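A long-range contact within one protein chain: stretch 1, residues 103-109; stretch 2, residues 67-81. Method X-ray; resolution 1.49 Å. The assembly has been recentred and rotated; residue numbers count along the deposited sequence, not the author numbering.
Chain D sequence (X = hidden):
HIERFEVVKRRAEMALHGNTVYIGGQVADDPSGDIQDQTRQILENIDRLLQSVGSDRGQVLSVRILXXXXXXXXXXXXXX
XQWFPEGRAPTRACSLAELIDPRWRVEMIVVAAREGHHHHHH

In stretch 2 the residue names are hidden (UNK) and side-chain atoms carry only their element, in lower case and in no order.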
# COMPACT_ATOMS: atom_id res chain seq x y z
N ARG D 103 -16.28 5.66 13.43
CA ARG D 103 -15.77 6.86 14.09
C ARG D 103 -14.42 7.32 13.53
O ARG D 103 -14.04 8.46 13.71
CB ARG D 103 -15.60 6.65 15.60
CG ARG D 103 -16.90 6.46 16.40
CD ARG D 103 -16.59 6.04 17.86
NE ARG D 103 -15.76 4.84 17.93
CZ ARG D 103 -15.01 4.46 18.96
NH1 ARG D 103 -14.97 5.18 20.08
NH2 ARG D 103 -14.30 3.35 18.87
N TRP D 104 -13.69 6.41 12.87
CA TRP D 104 -12.37 6.74 12.34
C TRP D 104 -12.51 7.60 11.10
O TRP D 104 -13.23 7.23 10.17
CB TRP D 104 -11.66 5.45 11.93
CG TRP D 104 -11.36 4.53 13.08
CD1 TRP D 104 -11.33 4.85 14.42
CD2 TRP D 104 -11.04 3.15 12.98
NE1 TRP D 104 -11.00 3.73 15.16
CE2 TRP D 104 -10.82 2.67 14.30
CE3 TRP D 104 -10.90 2.26 11.91
CZ2 TRP D 104 -10.47 1.35 14.56
CZ3 TRP D 104 -10.56 0.93 12.18
CH2 TRP D 104 -10.36 0.49 13.49
N ARG D 105 -11.82 8.74 11.06
CA ARG D 105 -11.93 9.64 9.91
C ARG D 105 -10.79 9.37 8.95
O ARG D 105 -10.86 9.79 7.78
CB ARG D 105 -11.91 11.12 10.36
CG ARG D 105 -13.16 11.53 11.13
CD ARG D 105 -13.11 12.98 11.60
NE ARG D 105 -14.39 13.31 12.24
CZ ARG D 105 -15.51 13.65 11.61
NH1 ARG D 105 -15.55 13.79 10.29
NH2 ARG D 105 -16.62 13.87 12.31
N VAL D 106 -9.76 8.67 9.41
CA VAL D 106 -8.58 8.45 8.58
C VAL D 106 -7.77 7.29 9.15
O VAL D 106 -7.78 7.01 10.35
CB VAL D 106 -7.70 9.73 8.45
CG1 VAL D 106 -7.13 10.18 9.80
CG2 VAL D 106 -6.61 9.55 7.38
N GLU D 107 -7.07 6.59 8.26
CA GLU D 107 -6.18 5.52 8.64
C GLU D 107 -4.95 5.63 7.76
O GLU D 107 -5.08 5.90 6.56
CB GLU D 107 -6.86 4.17 8.45
CG GLU D 107 -5.95 2.98 8.82
CD GLU D 107 -6.70 1.65 8.98
OE1 GLU D 107 -6.01 0.60 9.18
OE2 GLU D 107 -7.95 1.62 8.94
N MSE D 108 -3.77 5.44 8.34
CA MSE D 108 -2.50 5.54 7.59
C MSE D 108 -1.72 4.25 7.72
O MSE D 108 -1.74 3.59 8.78
CB MSE D 108 -1.65 6.66 8.14
CG MSE D 108 -2.27 8.01 7.80
SE MSE D 108 -1.09 9.46 8.31
CE MSE D 108 -2.27 10.95 8.00
N ILE D 109 -0.98 3.93 6.66
CA ILE D 109 -0.12 2.74 6.59
C ILE D 109 1.24 3.19 6.11
O ILE D 109 1.34 3.92 5.11
CB ILE D 109 -0.68 1.68 5.59
CG1 ILE D 109 -2.18 1.49 5.78
CG2 ILE D 109 0.09 0.36 5.76
CD1 ILE D 109 -2.88 0.78 4.57
N UNK D 67 -9.10 7.82 3.70
CA UNK D 67 -9.86 8.93 4.25
C UNK D 67 -11.34 8.57 4.24
O UNK D 67 -11.85 8.15 3.21
c UNK D 67 -9.78 12.00 5.22
c UNK D 67 -10.29 11.47 3.88
c UNK D 67 -9.57 10.20 3.44
c UNK D 67 -9.98 12.55 2.84
N UNK D 68 -12.03 8.73 5.37
CA UNK D 68 -13.43 8.29 5.44
C UNK D 68 -14.42 9.21 4.70
O UNK D 68 -15.40 8.71 4.15
c UNK D 68 -13.87 8.11 6.90
N UNK D 69 -14.15 10.51 4.71
CA UNK D 69 -15.12 11.52 4.26
C UNK D 69 -14.42 12.59 3.45
O UNK D 69 -13.45 13.21 3.91
c UNK D 69 -17.90 9.72 7.12
c UNK D 69 -16.12 10.89 7.68
c UNK D 69 -15.82 12.18 5.45
n UNK D 69 -17.03 9.96 8.10
n UNK D 69 -17.57 10.48 6.09
c UNK D 69 -16.45 11.22 6.41
N UNK D 70 -14.95 12.85 2.26
CA UNK D 70 -14.41 13.84 1.33
C UNK D 70 -14.23 15.23 1.95
O UNK D 70 -13.22 15.90 1.69
c UNK D 70 -15.34 13.96 0.12
c UNK D 70 -14.90 15.03 -0.85
c UNK D 70 -14.34 13.67 -3.64
c UNK D 70 -15.75 14.99 -2.09
n UNK D 70 -15.45 13.81 -2.90
n UNK D 70 -14.16 12.56 -4.34
n UNK D 70 -13.42 14.64 -3.65
N UNK D 71 -15.19 15.65 2.77
CA UNK D 71 -15.15 16.98 3.37
C UNK D 71 -14.00 17.16 4.37
O UNK D 71 -13.72 18.28 4.79
c UNK D 71 -17.78 15.30 4.80
o UNK D 71 -18.45 14.77 5.72
c UNK D 71 -16.94 16.51 5.19
o UNK D 71 -17.77 14.85 3.61
c UNK D 71 -16.49 17.36 4.02
N UNK D 72 -13.34 16.05 4.74
CA UNK D 72 -12.20 16.09 5.65
C UNK D 72 -10.84 16.21 4.96
O UNK D 72 -9.80 16.29 5.63
o UNK D 72 -13.75 16.01 7.94
o UNK D 72 -13.47 13.86 8.31
c UNK D 72 -13.22 14.90 7.67
c UNK D 72 -12.22 14.82 6.52
N UNK D 73 -10.84 16.22 3.64
CA UNK D 73 -9.58 16.22 2.90
C UNK D 73 -8.72 17.46 3.20
O UNK D 73 -7.50 17.36 3.46
c UNK D 73 -7.34 16.97 -1.29
c UNK D 73 -8.44 17.03 -0.45
o UNK D 73 -5.40 15.87 -2.10
c UNK D 73 -7.79 14.91 0.53
c UNK D 73 -6.48 15.88 -1.24
c UNK D 73 -6.68 14.85 -0.32
c UNK D 73 -9.88 16.07 1.40
c UNK D 73 -8.67 16.01 0.50
N UNK D 74 -9.33 18.64 3.18
CA UNK D 74 -8.58 19.85 3.48
C UNK D 74 -7.97 19.85 4.88
O UNK D 74 -6.82 20.27 5.06
c UNK D 74 -9.47 21.08 3.28
N UNK D 75 -8.71 19.35 5.88
CA UNK D 75 -8.20 19.25 7.26
C UNK D 75 -7.04 18.28 7.41
O UNK D 75 -6.06 18.57 8.11
N UNK D 76 -7.15 17.14 6.73
CA UNK D 76 -6.04 16.19 6.69
C UNK D 76 -4.80 16.89 6.18
O UNK D 76 -3.71 16.81 6.77
c UNK D 76 -4.74 13.30 6.31
c UNK D 76 -5.64 13.37 3.98
c UNK D 76 -6.41 15.04 5.74
c UNK D 76 -5.24 14.20 5.21
N UNK D 77 -4.95 17.60 5.05
CA UNK D 77 -3.77 18.20 4.44
C UNK D 77 -3.20 19.38 5.22
O UNK D 77 -2.01 19.62 5.16
c UNK D 77 -4.30 17.44 2.11
n UNK D 77 -5.15 17.63 1.11
c UNK D 77 -4.04 18.62 2.99
o UNK D 77 -3.75 16.34 2.31
N UNK D 78 -4.07 20.07 5.95
CA UNK D 78 -3.65 21.18 6.83
C UNK D 78 -2.62 20.67 7.84
O UNK D 78 -1.54 21.25 7.99
c UNK D 78 -4.87 21.77 7.54
n UNK D 78 -7.03 22.82 8.94
c UNK D 78 -5.85 23.09 9.47
o UNK D 78 -5.72 23.47 10.64
c UNK D 78 -4.62 22.87 8.57
N UNK D 79 -2.94 19.56 8.50
CA UNK D 79 -1.99 18.98 9.47
C UNK D 79 -0.75 18.41 8.78
O UNK D 79 0.37 18.63 9.22
c UNK D 79 -3.85 18.55 11.10
c UNK D 79 -2.69 17.92 10.35
c UNK D 79 -1.72 17.27 11.31
N UNK D 80 -0.97 17.63 7.70
CA UNK D 80 0.13 17.07 6.93
C UNK D 80 1.18 18.14 6.57
O UNK D 80 2.37 17.94 6.74
c UNK D 80 2.14 11.76 4.63
c UNK D 80 2.59 12.78 3.83
c UNK D 80 -0.44 16.40 5.66
c UNK D 80 1.38 16.20 3.88
c UNK D 80 0.60 15.68 4.85
c UNK D 80 0.54 13.23 5.77
n UNK D 80 2.23 15.24 3.36
c UNK D 80 0.97 14.29 4.96
c UNK D 80 1.12 11.97 5.59
c UNK D 80 1.99 14.05 4.01
N UNK D 81 0.69 19.29 6.09
CA UNK D 81 1.56 20.38 5.66
C UNK D 81 2.28 21.08 6.83
O UNK D 81 3.30 21.76 6.62
c UNK D 81 0.76 21.40 4.84
o UNK D 81 0.81 19.80 3.04
c UNK D 81 0.30 20.85 3.50
o UNK D 81 -0.61 21.48 2.89
O HOH W 1 -12.80 11.47 6.97
O HOH W 2 -15.93 9.24 10.63

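Position 67 carries four side-chain carbons, forked at the second, and no heteroatom. It pairs with Val-106 as an antiparallel, non-hydrogen-bonded bridge, CA to CA 4.5 Å, and both side chains lie on the same face of the sheet. The fork beyond a methylene identifies Leu-67. Its CD1 lies 4.5 Å from CB of Val-106 and 3.6 Å from O of Arg-105; a branched apolar chain suits this buried place beside Val-106.

Position 68 has a single carbon, close to O of Trp-104, which makes it Ala-68. Its CB points toward stretch 1 and sits 3.4 Å from O of Trp-104, close packing that a one-carbon side chain permits. Its backbone N donates a nearly straight hydrogen bond to O of Arg-105, 2.9 Å at 174°.

At position 69 one carbon leads to a five-membered ring of three carbons and two nitrogens, near the Arg-105 guanidinium: His-69. CD2 lies 3.9 Å from NH1 of Arg-105, in an oblique approach. NE2 is 2.9 Å from the O of water 2, whose weak hydrogen bond to the Trp-104 carbonyl O extends the link to stretch 1.

Position 70 shows three carbons, a nitrogen, then a carbon with two more nitrogens, the guanidinium of Arg-70. It is exposed, out of reach of stretch 1, and bonded elsewhere in the structure. Position 71, three carbons with two oxygens on the third, is Glu-71, also exposed.

Position 72 has two carbons, the second bearing two oxygens, a carboxylate that meets the Arg-105 guanidinium: Asp-72. Its CA-to-CB bond points toward stretch 1, and the short side chain places OD2 2.9 Å from NH1 of Arg-105, which donates a hydrogen bond to it within a salt bridge. The oxygen meets the guanidinium at its edge, where the N-H groups point. Water 1 donates both to this OD2 (its O 2.8 Å away) and to O of Arg-105 (2.7 Å).

The helix begins at position 73, where a six-carbon ring bearing one oxygen marks Tyr-73. The single carbon at position 74 gives Ala-74, and the absence of any side-chain atom at position 75 gives Gly-75. None touches stretch 1, so this contact does not explain them.

Position 76 has four carbons forked at the second, points toward the strand and packs against Val-106 and Met-108. This is Leu-76, whose CD1 lies 4.3 Å from CG2 of Val-106 and 3.8 Å from CE of Met-108, a selenomethionine; a branched apolar chain suits this buried place between helix and strand.

Position 77, two carbons ending in one oxygen and one nitrogen, is Asn-77, its OD1 bonded elsewhere in the structure; position 78, one carbon longer, is Gln-78, polar and exposed. Position 79, one carbon carrying two others, is Val-79, apolar and buried but beyond contact.

Position 80 bears fused five- and six-membered rings with one nitrogen, reaching Met-108: Trp-80. The wide side chain brings CE3 4.3 Å from CE of Met-108, which meets the ring edge. Position 81, two carbons and two oxygens, is Asp-81, exposed.

The contact thus joins a short backbone pairing to a polar cluster around Arg-105, while the helix, through Leu-76 and Trp-80 one turn apart, offers apolar groups to Val-106 and Met-108.

Stretch 2, residues 67-81: LAHREDYAGLNQVWD
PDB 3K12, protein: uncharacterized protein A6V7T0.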